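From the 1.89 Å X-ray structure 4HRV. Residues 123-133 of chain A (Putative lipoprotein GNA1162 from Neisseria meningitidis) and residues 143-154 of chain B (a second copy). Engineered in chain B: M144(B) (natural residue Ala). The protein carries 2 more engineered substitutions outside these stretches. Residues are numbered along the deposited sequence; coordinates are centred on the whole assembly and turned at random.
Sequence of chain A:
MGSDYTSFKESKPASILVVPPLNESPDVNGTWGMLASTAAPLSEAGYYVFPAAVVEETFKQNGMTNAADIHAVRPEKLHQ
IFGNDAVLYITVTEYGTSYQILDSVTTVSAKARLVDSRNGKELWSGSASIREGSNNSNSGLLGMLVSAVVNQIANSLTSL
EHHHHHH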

# COMPACT_ATOMS: atom_id res chain seq x y z
N LEU A 123 16.83 -2.65 -10.15
CA LEU A 123 17.14 -1.63 -9.14
C LEU A 123 16.22 -1.76 -7.93
O LEU A 123 16.61 -1.45 -6.80
N TRP A 124 15.00 -2.21 -8.18
CA TRP A 124 14.02 -2.36 -7.12
C TRP A 124 12.92 -3.32 -7.56
O TRP A 124 12.59 -3.43 -8.75
N SER A 125 12.35 -4.00 -6.58
CA SER A 125 11.33 -4.99 -6.83
C SER A 125 10.34 -4.95 -5.66
O SER A 125 10.74 -4.79 -4.51
N GLY A 126 9.05 -5.09 -5.95
CA GLY A 126 8.04 -5.06 -4.90
C GLY A 126 6.69 -5.54 -5.40
O GLY A 126 6.46 -5.62 -6.61
N SER A 127 5.81 -5.86 -4.46
CA SER A 127 4.46 -6.26 -4.83
C SER A 127 3.47 -5.92 -3.71
O SER A 127 3.87 -5.73 -2.56
N ALA A 128 2.20 -5.83 -4.07
CA ALA A 128 1.17 -5.45 -3.13
C ALA A 128 -0.14 -6.16 -3.46
O ALA A 128 -0.52 -6.27 -4.63
N SER A 129 -0.83 -6.64 -2.44
CA SER A 129 -2.16 -7.17 -2.65
C SER A 129 -3.09 -6.56 -1.63
O SER A 129 -2.80 -6.60 -0.43
N ILE A 130 -4.19 -6.00 -2.11
CA ILE A 130 -5.10 -5.21 -1.28
C ILE A 130 -6.55 -5.63 -1.50
O ILE A 130 -6.98 -5.83 -2.65
N ARG A 131 -7.29 -5.76 -0.40
CA ARG A 131 -8.66 -6.24 -0.43
C ARG A 131 -9.54 -5.31 0.38
O ARG A 131 -9.10 -4.73 1.39
N GLU A 132 -10.78 -5.16 -0.06
CA GLU A 132 -11.74 -4.32 0.62
C GLU A 132 -13.11 -4.95 0.50
O GLU A 132 -13.53 -5.34 -0.59
N GLY A 133 -13.81 -5.08 1.63
CA GLY A 133 -15.13 -5.68 1.62
C GLY A 133 -16.03 -4.94 0.66
O GLY A 133 -16.19 -3.72 0.77
N GLY B 143 5.66 2.89 -1.89
CA GLY B 143 4.58 3.85 -1.75
C GLY B 143 3.81 4.05 -3.04
O GLY B 143 2.58 3.98 -3.05
N MSE B 144 4.54 4.26 -4.14
CA MSE B 144 3.87 4.51 -5.42
C MSE B 144 3.12 3.27 -5.88
O MSE B 144 2.05 3.40 -6.46
N LEU B 145 3.67 2.09 -5.63
CA LEU B 145 2.95 0.86 -5.96
C LEU B 145 1.65 0.67 -5.17
O LEU B 145 0.62 0.38 -5.76
N VAL B 146 1.69 0.81 -3.85
CA VAL B 146 0.47 0.62 -3.07
C VAL B 146 -0.51 1.69 -3.48
O VAL B 146 -1.70 1.46 -3.56
N SER B 147 0.03 2.87 -3.79
CA SER B 147 -0.82 4.00 -4.14
C SER B 147 -1.55 3.73 -5.43
O SER B 147 -2.74 4.06 -5.58
N ALA B 148 -0.84 3.12 -6.38
CA ALA B 148 -1.42 2.76 -7.66
C ALA B 148 -2.49 1.69 -7.47
O ALA B 148 -3.54 1.72 -8.11
N VAL B 149 -2.23 0.74 -6.59
CA VAL B 149 -3.18 -0.35 -6.41
C VAL B 149 -4.46 0.17 -5.75
O VAL B 149 -5.56 -0.24 -6.12
N VAL B 150 -4.32 1.08 -4.80
CA VAL B 150 -5.51 1.65 -4.16
C VAL B 150 -6.32 2.47 -5.16
O VAL B 150 -7.55 2.48 -5.12
N ASN B 151 -5.63 3.14 -6.08
CA ASN B 151 -6.32 3.90 -7.12
C ASN B 151 -7.17 2.98 -7.99
O ASN B 151 -8.30 3.31 -8.33
N GLN B 152 -6.62 1.82 -8.34
CA GLN B 152 -7.38 0.85 -9.12
C GLN B 152 -8.63 0.37 -8.38
O GLN B 152 -9.68 0.18 -8.99
N ILE B 153 -8.51 0.17 -7.07
CA ILE B 153 -9.67 -0.25 -6.29
C ILE B 153 -10.69 0.88 -6.24
O ILE B 153 -11.90 0.65 -6.38
N ALA B 154 -10.21 2.10 -6.06
CA ALA B 154 -11.08 3.27 -5.99
C ALA B 154 -11.93 3.44 -7.25
O ALA B 154 -13.10 3.79 -7.17

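The strand of chain A lies on the helix of chain B, the two running 31° apart in direction with axes 8.2 Å apart at closest approach. Alternation along the strand turns W124(A), A128(A), I130(A) and E132(A) toward the helix. From the helix, L145(B), V149(B) and I153(B) point toward the strand.

Apolar packing makes most of the contact. I130(A), rotamer m,t, has the largest area covered. Its CD1 lies 3.8 Å from both V149(B) CG1 and V150(B) CG2, and its CG2 lies 3.5 Å from I153(B) CD1. V149(B) and V150(B) are both t; I153(B) is m,t. At A128(A), a small residue, the backbones come close: A128(A) CA is 6.1 Å from V146(B) CA. A128(A) CB is 4.3 Å from both L145(B) CD2 and V146(B) CG1. W124(A), chi1 t, meets L145(B) at its ring edge, CH2 to CB 4.3 Å. The engineered selenomethionine M144(B), rotamer p,p,t, starts sideways, but its CE comes 4.3 Å from W124(A) CZ3.

L145(B), rotamer t,p, also packs on the strand backbone, with CD2 3.6 Å from S127(A) CA and 3.7 Å from G126(A) O.

No hydrogen bond crosses between the stretches. E132(A) OE1 lies 3.6 Å from I153(B) CG2, a contact without a hydrogen bond; E132(A) OE2 is hydrogen-bonded elsewhere in the structure, as is W124(A) NE1.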

# COMPACT_ATOMS: atom_id res chain seq x y z
CB LEU A 123 16.98 -0.23 -9.74
CG LEU A 123 17.93 0.07 -10.89
CD1 LEU A 123 17.55 1.39 -11.57
CD2 LEU A 123 19.37 0.10 -10.39
CB TRP A 124 13.41 -0.99 -6.77
CG TRP A 124 12.25 -1.07 -5.83
CD1 TRP A 124 12.31 -1.10 -4.46
CD2 TRP A 124 10.86 -1.12 -6.18
NE1 TRP A 124 11.03 -1.16 -3.94
CE2 TRP A 124 10.13 -1.18 -4.97
CE3 TRP A 124 10.17 -1.12 -7.39
CZ2 TRP A 124 8.74 -1.25 -4.95
CZ3 TRP A 124 8.78 -1.19 -7.36
CH2 TRP A 124 8.08 -1.24 -6.14
CB SER A 125 12.01 -6.37 -6.89
OG SER A 125 11.10 -7.38 -7.26
CB SER A 127 4.39 -7.74 -5.21
OG SER A 127 4.61 -8.59 -4.10
CB ALA A 128 0.98 -3.95 -3.15
CB SER A 129 -2.17 -8.69 -2.55
OG SER A 129 -3.49 -9.17 -2.66
CB ILE A 130 -4.92 -3.70 -1.53
CG1 ILE A 130 -3.49 -3.30 -1.17
CG2 ILE A 130 -5.88 -2.90 -0.68
CD1 ILE A 130 -3.16 -1.88 -1.53
CB ARG A 131 -8.75 -7.65 0.16
CG ARG A 131 -7.77 -8.65 -0.43
CD ARG A 131 -8.17 -10.08 -0.07
NE ARG A 131 -7.94 -11.00 -1.19
CZ ARG A 131 -8.26 -12.29 -1.19
NH1 ARG A 131 -8.84 -12.83 -0.13
NH2 ARG A 131 -8.00 -13.03 -2.26
CB GLU A 132 -11.75 -2.93 -0.01
CG GLU A 132 -12.39 -1.86 0.84
CD GLU A 132 -12.27 -0.48 0.22
OE1 GLU A 132 -12.40 -0.39 -1.02
OE2 GLU A 132 -12.05 0.50 0.97
CB MSE B 144 4.84 4.99 -6.51
CG MSE B 144 5.52 3.91 -7.29
SE MSE B 144 4.47 3.00 -8.68
CE MSE B 144 5.67 1.45 -8.84
CB LEU B 145 3.85 -0.38 -5.81
CG LEU B 145 3.13 -1.68 -6.18
CD1 LEU B 145 2.59 -1.62 -7.62
CD2 LEU B 145 4.04 -2.89 -6.00
CB VAL B 146 0.71 0.65 -1.52
CG1 VAL B 146 1.88 -0.23 -1.14
CG2 VAL B 146 0.93 2.06 -1.02
CB SER B 147 0.01 5.27 -4.25
OG SER B 147 -0.84 6.37 -4.49
CB ALA B 148 -0.34 2.24 -8.59
CB VAL B 149 -2.57 -1.53 -5.63
CG1 VAL B 149 -3.67 -2.50 -5.23
CG2 VAL B 149 -1.51 -2.22 -6.49
CB VAL B 150 -5.16 2.47 -2.91
CG1 VAL B 150 -6.37 3.26 -2.42
CG2 VAL B 150 -4.66 1.56 -1.81
CB ASN B 151 -5.32 4.68 -7.98
CG ASN B 151 -6.01 5.56 -9.01
OD1 ASN B 151 -6.30 6.73 -8.74
ND2 ASN B 151 -6.29 5.01 -10.18
CB GLN B 152 -6.52 -0.35 -9.52
CG GLN B 152 -5.35 0.00 -10.42
CD GLN B 152 -5.75 0.93 -11.56
OE1 GLN B 152 -5.54 2.14 -11.49
NE2 GLN B 152 -6.33 0.36 -12.61
CB ILE B 153 -9.27 -0.68 -4.85
CG1 ILE B 153 -8.34 -1.89 -4.90
CG2 ILE B 153 -10.50 -1.02 -4.03
CD1 ILE B 153 -7.73 -2.26 -3.55
CB ALA B 154 -10.27 4.53 -5.71